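Long-range contact in polyketide synthase PksR (Bacillus subtilis, PDB 4U3V), which supplies, through this double-hotdog domain, an enoyl-isomerase of the trans-acyltransferase assembly line that makes the antibiotic bacillaene: residues I132-N144 / D266-Y278. Sequence-based numbering, arbitrary orientation.
Sequences IGSFEPKKVNIEN and DVINESSETVLHY
The hydroxyl of T274 is held from two directions: backbone N of K138 donates to OG1 at 2.8 Å, and H277 NE2 lies 2.7 Å from the same OG1, with either able to give the proton. A hydroxyl suits this place because it accepts from K138 N and can still either give a proton to NE2 or take one from it. With chi1 at 67°, OG1 sits between the backbone N and carbonyl carbon of T274, while CG2 turns to V140. T274 N returns a bond to K138 O (2.9 Å), so K138 is gripped through both backbone polar groups.

The F135 ring lies obliquely beside the imidazole of H277, the planes inclined at 31°, with F135 CE1 over one face towards the rim. The bend of the flexible K138 chain at chi3 brings CE over the opposite face, 3.6 Å from the H277 ring centroid. Q237 binds H277 ND1, further fixing the ring. K138 NZ then runs on to D266 OD1 (3.1 Å), a salt bridge on the carboxylate's syn side.

At the hairpin turn, V140 N donates almost straight to S272 O (2.8 Å), and S272 OG donates to V140 O from above its carbonyl plane. Alongside, branched V140 and I142 pack on I268 CD1. The linker between the two hotdog folds is thus strapped across the 266-278 hairpin by backbone bonds, while the K138 ammonium near H277 NE2, partly offset by D266, would probably disfavour a second proton on the imidazole.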
ATOM      1  N   ILE A 132      16.494  -4.645  -9.815  1.00 44.72           N
ATOM      2  CA  ILE A 132      17.529  -3.972  -9.031  1.00 46.58           C
ATOM      3  C   ILE A 132      17.381  -2.449  -9.202  1.00 40.01           C
ATOM      4  O   ILE A 132      16.892  -1.977 -10.222  1.00 45.61           O
ATOM      5  CB  ILE A 132      18.946  -4.389  -9.499  1.00 48.81           C
ATOM      6  CG1 ILE A 132      19.336  -5.730  -8.876  1.00 51.99           C
ATOM      7  CG2 ILE A 132      19.966  -3.337  -9.108  1.00 59.15           C
ATOM      8  CD1 ILE A 132      18.467  -6.865  -9.357  1.00 57.81           C
ATOM      9  N   GLY A 133      17.842  -1.697  -8.208  1.00 44.61           N
ATOM     10  CA  GLY A 133      17.796  -0.242  -8.269  1.00 47.97           C
ATOM     11  C   GLY A 133      18.193   0.319  -6.931  1.00 48.82           C
ATOM     12  O   GLY A 133      17.839  -0.231  -5.892  1.00 47.98           O
ATOM     13  N   SER A 134      19.016   1.359  -6.941  1.00 48.16           N
ATOM     14  CA  SER A 134      19.454   1.939  -5.690  1.00 46.91           C
ATOM     15  C   SER A 134      18.329   2.801  -5.128  1.00 51.42           C
ATOM     16  O   SER A 134      17.410   3.195  -5.849  1.00 58.18           O
ATOM     17  CB  SER A 134      20.748   2.743  -5.874  1.00 60.64           C
ATOM     18  OG  SER A 134      20.502   3.939  -6.593  1.00 62.28           O
ATOM     19  N   PHE A 135      18.350   3.008  -3.823  1.00 47.91           N
ATOM     20  CA  PHE A 135      17.434   3.944  -3.204  1.00 48.15           C
ATOM     21  C   PHE A 135      18.219   5.182  -2.784  1.00 55.11           C
ATOM     22  O   PHE A 135      19.071   5.131  -1.882  1.00 49.84           O
ATOM     23  CB  PHE A 135      16.735   3.311  -1.994  1.00 47.16           C
ATOM     24  CG  PHE A 135      15.792   4.245  -1.282  1.00 41.57           C
ATOM     25  CD1 PHE A 135      14.495   4.438  -1.745  1.00 38.41           C
ATOM     26  CD2 PHE A 135      16.216   4.971  -0.167  1.00 40.70           C
ATOM     27  CE1 PHE A 135      13.662   5.362  -1.145  1.00 38.78           C
ATOM     28  CE2 PHE A 135      15.371   5.871   0.461  1.00 38.00           C
ATOM     29  CZ  PHE A 135      14.088   6.067  -0.031  1.00 41.84           C
ATOM     30  N   GLU A 136      17.923   6.295  -3.445  1.00 50.44           N
ATOM     31  CA  GLU A 136      18.543   7.565  -3.131  1.00 52.55           C
ATOM     32  C   GLU A 136      17.563   8.404  -2.336  1.00 45.54           C
ATOM     33  O   GLU A 136      16.572   8.889  -2.887  1.00 55.71           O
ATOM     34  CB  GLU A 136      18.965   8.288  -4.418  1.00 56.93           C
ATOM     35  CG  GLU A 136      19.710   7.406  -5.421  1.00 59.87           C
ATOM     36  CD  GLU A 136      21.140   7.090  -4.993  1.00 75.59           C
ATOM     37  OE1 GLU A 136      21.703   7.830  -4.155  1.00 75.82           O
ATOM     38  OE2 GLU A 136      21.701   6.089  -5.489  1.00 77.70           O
ATOM     39  N   PRO A 137      17.820   8.544  -1.022  1.00 44.73           N
ATOM     40  CA  PRO A 137      17.010   9.342  -0.110  1.00 48.36           C
ATOM     41  C   PRO A 137      16.945  10.824  -0.517  1.00 60.60           C
ATOM     42  O   PRO A 137      17.839  11.333  -1.212  1.00 50.10           O
ATOM     43  CB  PRO A 137      17.723   9.182   1.240  1.00 45.83           C
ATOM     44  CG  PRO A 137      18.532   7.937   1.113  1.00 50.20           C
ATOM     45  CD  PRO A 137      18.923   7.855  -0.330  1.00 45.55           C
ATOM     46  N   LYS A 138      15.850  11.476  -0.141  1.00 48.36           N
ATOM     47  CA  LYS A 138      15.623  12.876  -0.451  1.00 43.27           C
ATOM     48  C   LYS A 138      15.456  13.577   0.880  1.00 56.72           C
ATOM     49  O   LYS A 138      15.148  12.934   1.884  1.00 48.89           O
ATOM     50  CB  LYS A 138      14.375  13.036  -1.329  1.00 49.04           C
ATOM     51  CG  LYS A 138      14.481  12.396  -2.714  1.00 48.68           C
ATOM     52  CD  LYS A 138      13.219  12.633  -3.521  1.00 56.93           C
ATOM     53  CE  LYS A 138      12.575  11.330  -3.962  1.00 60.39           C
ATOM     54  NZ  LYS A 138      11.131  11.525  -4.300  1.00 58.91           N
ATOM     55  N   LYS A 139      15.830  14.848   0.949  1.00 56.13           N
ATOM     56  CA  LYS A 139      15.661  15.565   2.198  1.00 58.66           C
ATOM     57  C   LYS A 139      14.323  16.272   2.139  1.00 44.09           C
ATOM     58  O   LYS A 139      13.895  16.693   1.062  1.00 58.48           O
ATOM     59  CB  LYS A 139      16.825  16.537   2.455  1.00 67.38           C
ATOM     60  CG  LYS A 139      18.105  15.843   2.908  1.00 69.46           C
ATOM     61  CD  LYS A 139      18.978  16.742   3.781  1.00 83.14           C
ATOM     62  CE  LYS A 139      20.041  17.470   2.966  1.00 78.78           C
ATOM     63  NZ  LYS A 139      20.726  16.585   1.978  1.00 68.39           N
ATOM     64  N   VAL A 140      13.589  16.215   3.246  1.00 48.11           N
ATOM     65  CA  VAL A 140      12.295  16.878   3.362  1.00 46.94           C
ATOM     66  C   VAL A 140      12.187  17.539   4.734  1.00 55.91           C
ATOM     67  O   VAL A 140      12.239  16.863   5.769  1.00 61.76           O
ATOM     68  CB  VAL A 140      11.126  15.878   3.157  1.00 46.92           C
ATOM     69  CG1 VAL A 140       9.782  16.562   3.374  1.00 49.98           C
ATOM     70  CG2 VAL A 140      11.188  15.241   1.769  1.00 42.91           C
ATOM     71  N   ASN A 141      12.079  18.868   4.747  1.00 49.66           N
ATOM     72  CA  ASN A 141      11.765  19.581   5.976  1.00 53.29           C
ATOM     73  C   ASN A 141      10.269  19.526   6.263  1.00 52.70           C
ATOM     74  O   ASN A 141       9.494  20.243   5.642  1.00 53.01           O
ATOM     75  CB  ASN A 141      12.239  21.049   5.905  1.00 45.99           C
ATOM     76  CG  ASN A 141      12.338  21.694   7.276  1.00 55.81           C
ATOM     77  OD1 ASN A 141      11.531  21.425   8.169  1.00 49.60           O
ATOM     78  ND2 ASN A 141      13.351  22.536   7.459  1.00 56.43           N
ATOM     79  N   ILE A 142       9.886  18.690   7.224  1.00 49.81           N
ATOM     80  CA  ILE A 142       8.485  18.408   7.518  1.00 45.92           C
ATOM     81  C   ILE A 142       7.826  19.648   8.098  1.00 52.59           C
ATOM     82  O   ILE A 142       6.660  19.962   7.794  1.00 42.73           O
ATOM     83  CB  ILE A 142       8.375  17.244   8.530  1.00 46.92           C
ATOM     84  CG1 ILE A 142       8.631  15.913   7.831  1.00 54.56           C
ATOM     85  CG2 ILE A 142       7.038  17.251   9.253  1.00 46.33           C
ATOM     86  CD1 ILE A 142       7.688  15.638   6.674  1.00 47.88           C
ATOM     87  N   GLU A 143       8.570  20.350   8.954  1.00 42.81           N
ATOM     88  CA  GLU A 143       8.061  21.583   9.541  1.00 51.60           C
ATOM     89  C   GLU A 143       7.800  22.629   8.457  1.00 35.17           C
ATOM     90  O   GLU A 143       6.798  23.331   8.489  1.00 51.40           O
ATOM     91  CB  GLU A 143       9.048  22.114  10.588  1.00 56.14           C
ATOM     92  CG  GLU A 143       8.973  21.386  11.922  1.00 61.65           C
ATOM     93  CD  GLU A 143       7.553  21.323  12.472  1.00 74.83           C
ATOM     94  OE1 GLU A 143       6.833  22.354  12.437  1.00 58.31           O
ATOM     95  OE2 GLU A 143       7.150  20.233  12.933  1.00 82.23           O
ATOM     96  N   ASN A 144       8.701  22.699   7.489  1.00 39.54           N
ATOM     97  CA  ASN A 144       8.563  23.578   6.346  1.00 41.07           C
ATOM     98  C   ASN A 144       7.304  23.264   5.545  1.00 49.85           C
ATOM     99  O   ASN A 144       6.445  24.120   5.341  1.00 46.13           O
ATOM    100  CB  ASN A 144       9.762  23.385   5.440  1.00 51.94           C
ATOM    101  CG  ASN A 144      10.289  24.679   4.917  1.00 62.15           C
ATOM    102  OD1 ASN A 144       9.777  25.220   3.938  1.00 81.52           O
ATOM    103  ND2 ASN A 144      11.290  25.220   5.600  1.00 56.83           N
ATOM    104  N   ASP A 266       5.856  10.135  -0.785  1.00 29.05           N
ATOM    105  CA  ASP A 266       7.171   9.972  -0.102  1.00 28.69           C
ATOM    106  C   ASP A 266       6.978   9.669   1.375  1.00 24.75           C
ATOM    107  O   ASP A 266       6.280  10.361   2.116  1.00 30.85           O
ATOM    108  CB  ASP A 266       8.032  11.239  -0.247  1.00 31.47           C
ATOM    109  CG  ASP A 266       8.586  11.441  -1.656  1.00 41.01           C
ATOM    110  OD1 ASP A 266       8.913  10.458  -2.349  1.00 47.28           O
ATOM    111  OD2 ASP A 266       8.782  12.614  -2.046  1.00 51.21           O
ATOM    112  N   VAL A 267       7.642   8.604   1.830  1.00 29.41           N
ATOM    113  CA  VAL A 267       7.605   8.265   3.236  1.00 27.65           C
ATOM    114  C   VAL A 267       8.896   8.815   3.864  1.00 26.90           C
ATOM    115  O   VAL A 267       9.956   8.592   3.299  1.00 30.13           O
ATOM    116  CB  VAL A 267       7.655   6.732   3.428  1.00 30.53           C
ATOM    117  CG1 VAL A 267       7.507   6.445   4.896  1.00 28.89           C
ATOM    118  CG2 VAL A 267       6.507   6.071   2.630  1.00 30.29           C
ATOM    119  N   ILE A 268       8.746   9.552   4.956  1.00 31.31           N
ATOM    120  CA  ILE A 268       9.865  10.311   5.557  1.00 39.31           C
ATOM    121  C   ILE A 268      10.026   9.916   7.023  1.00 33.53           C
ATOM    122  O   ILE A 268       9.043   9.722   7.735  1.00 34.94           O
ATOM    123  CB  ILE A 268       9.593  11.824   5.433  1.00 41.28           C
ATOM    124  CG1 ILE A 268       9.187  12.158   3.999  1.00 37.30           C
ATOM    125  CG2 ILE A 268      10.781  12.660   5.926  1.00 38.93           C
ATOM    126  CD1 ILE A 268       8.098  13.217   3.905  1.00 41.10           C
ATOM    127  N   ASN A 269      11.270   9.753   7.480  1.00 37.78           N
ATOM    128  CA  ASN A 269      11.495   9.419   8.881  1.00 38.82           C
ATOM    129  C   ASN A 269      11.509  10.657   9.771  1.00 52.13           C
ATOM    130  O   ASN A 269      11.229  11.770   9.303  1.00 47.90           O
ATOM    131  CB  ASN A 269      12.780   8.596   9.047  1.00 41.67           C
ATOM    132  CG  ASN A 269      14.015   9.349   8.588  1.00 44.37           C
ATOM    133  OD1 ASN A 269      13.996  10.578   8.455  1.00 45.56           O
ATOM    134  ND2 ASN A 269      15.092   8.617   8.333  1.00 44.20           N
ATOM    135  N   GLU A 270      11.764  10.461  11.062  1.00 52.82           N
ATOM    136  CA  GLU A 270      11.709  11.576  11.999  1.00 56.48           C
ATOM    137  C   GLU A 270      13.013  12.367  11.995  1.00 63.75           C
ATOM    138  O   GLU A 270      13.227  13.250  12.830  1.00 72.80           O
ATOM    139  CB  GLU A 270      11.306  11.107  13.393  1.00 56.13           C
ATOM    140  CG  GLU A 270       9.810  10.829  13.511  1.00 67.78           C
ATOM    141  CD  GLU A 270       9.284  10.940  14.931  1.00 71.11           C
ATOM    142  OE1 GLU A 270       9.652  10.091  15.772  1.00 69.43           O
ATOM    143  OE2 GLU A 270       8.461  11.843  15.198  1.00 75.54           O
ATOM    144  N   SER A 271      13.838  12.106  10.983  1.00 60.43           N
ATOM    145  CA  SER A 271      15.076  12.841  10.790  1.00 58.10           C
ATOM    146  C   SER A 271      15.140  13.431   9.385  1.00 56.45           C
ATOM    147  O   SER A 271      16.218  13.531   8.801  1.00 59.71           O
ATOM    148  CB  SER A 271      16.278  11.916  11.016  1.00 56.86           C
ATOM    149  OG  SER A 271      16.832  11.496   9.782  1.00 62.01           O
ATOM    150  N   SER A 272      13.981  13.784   8.823  1.00 58.42           N
ATOM    151  CA  SER A 272      13.933  14.616   7.618  1.00 53.04           C
ATOM    152  C   SER A 272      14.391  13.997   6.298  1.00 54.91           C
ATOM    153  O   SER A 272      14.653  14.714   5.328  1.00 54.02           O
ATOM    154  CB  SER A 272      14.713  15.908   7.875  1.00 63.91           C
ATOM    155  OG  SER A 272      13.838  16.979   8.164  1.00 77.14           O
ATOM    156  N   GLU A 273      14.493  12.674   6.240  1.00 41.87           N
ATOM    157  CA  GLU A 273      14.880  12.045   4.993  1.00 39.80           C
ATOM    158  C   GLU A 273      13.919  10.940   4.598  1.00 41.70           C
ATOM    159  O   GLU A 273      13.309  10.286   5.467  1.00 39.65           O
ATOM    160  CB  GLU A 273      16.292  11.495   5.053  1.00 48.37           C
ATOM    161  CG  GLU A 273      16.526  10.567   6.229  1.00 68.50           C
ATOM    162  CD  GLU A 273      17.977  10.542   6.672  1.00 81.27           C
ATOM    163  OE1 GLU A 273      18.834  11.077   5.928  1.00 76.26           O
ATOM    164  OE2 GLU A 273      18.257   9.980   7.756  1.00 78.64           O
ATOM    165  N   THR A 274      13.806  10.742   3.292  1.00 37.15           N
ATOM    166  CA  THR A 274      12.882   9.734   2.756  1.00 39.46           C
ATOM    167  C   THR A 274      13.395   8.304   2.787  1.00 42.33           C
ATOM    168  O   THR A 274      14.595   8.047   2.598  1.00 41.91           O
ATOM    169  CB  THR A 274      12.512   9.962   1.287  1.00 35.86           C
ATOM    170  OG1 THR A 274      13.651   9.776   0.441  1.00 41.68           O
ATOM    171  CG2 THR A 274      11.859  11.338   1.082  1.00 36.22           C
ATOM    172  N   VAL A 275      12.494   7.375   3.105  1.00 33.89           N
ATOM    173  CA  VAL A 275      12.885   5.975   3.321  1.00 30.86           C
ATOM    174  C   VAL A 275      12.120   4.986   2.436  1.00 37.43           C
ATOM    175  O   VAL A 275      12.482   3.806   2.354  1.00 34.52           O
ATOM    176  CB  VAL A 275      12.652   5.639   4.814  1.00 31.84           C
ATOM    177  CG1 VAL A 275      13.587   6.456   5.729  1.00 37.54           C
ATOM    178  CG2 VAL A 275      11.218   5.897   5.221  1.00 34.49           C
ATOM    179  N   LEU A 276      11.177   5.507   1.644  1.00 31.76           N
ATOM    180  CA  LEU A 276      10.414   4.672   0.728  1.00 28.69           C
ATOM    181  C   LEU A 276       9.647   5.636  -0.189  1.00 25.66           C
ATOM    182  O   LEU A 276       9.204   6.687   0.300  1.00 28.40           O
ATOM    183  CB  LEU A 276       9.419   3.850   1.562  1.00 31.56           C
ATOM    184  CG  LEU A 276       8.304   3.073   0.865  1.00 32.29           C
ATOM    185  CD1 LEU A 276       8.889   2.026  -0.056  1.00 29.26           C
ATOM    186  CD2 LEU A 276       7.414   2.389   1.922  1.00 32.58           C
ATOM    187  N   HIS A 277       9.652   5.351  -1.487  1.00 24.68           N
ATOM    188  CA  HIS A 277       8.990   6.193  -2.509  1.00 29.26           C
ATOM    189  C   HIS A 277       7.968   5.370  -3.237  1.00 28.30           C
ATOM    190  O   HIS A 277       8.269   4.285  -3.752  1.00 29.20           O
ATOM    191  CB  HIS A 277       9.961   6.764  -3.556  1.00 29.06           C
ATOM    192  CG  HIS A 277      11.178   7.475  -2.979  1.00 33.52           C
ATOM    193  ND1 HIS A 277      12.403   7.402  -3.566  1.00 36.47           N
ATOM    194  CD2 HIS A 277      11.339   8.268  -1.835  1.00 43.15           C
ATOM    195  CE1 HIS A 277      13.303   8.061  -2.801  1.00 33.99           C
ATOM    196  NE2 HIS A 277      12.647   8.640  -1.781  1.00 39.65           N
ATOM    197  N   TYR A 278       6.764   5.924  -3.383  1.00 27.34           N
ATOM    198  CA  TYR A 278       5.805   5.401  -4.369  1.00 27.33           C
ATOM    199  C   TYR A 278       5.566   6.453  -5.439  1.00 29.09           C
ATOM    200  O   TYR A 278       5.444   7.624  -5.122  1.00 31.37           O
ATOM    201  CB  TYR A 278       4.425   5.175  -3.728  1.00 26.30           C
ATOM    202  CG  TYR A 278       4.400   4.271  -2.511  1.00 25.17           C
ATOM    203  CD1 TYR A 278       3.905   2.959  -2.605  1.00 27.40           C
ATOM    204  CD2 TYR A 278       4.744   4.748  -1.264  1.00 27.06           C
ATOM    205  CE1 TYR A 278       3.787   2.161  -1.485  1.00 28.78           C
ATOM    206  CE2 TYR A 278       4.598   3.963  -0.122  1.00 29.49           C
ATOM    207  CZ  TYR A 278       4.151   2.659  -0.239  1.00 30.58           C
ATOM    208  OH  TYR A 278       3.986   1.884   0.899  1.00 29.03           O
TER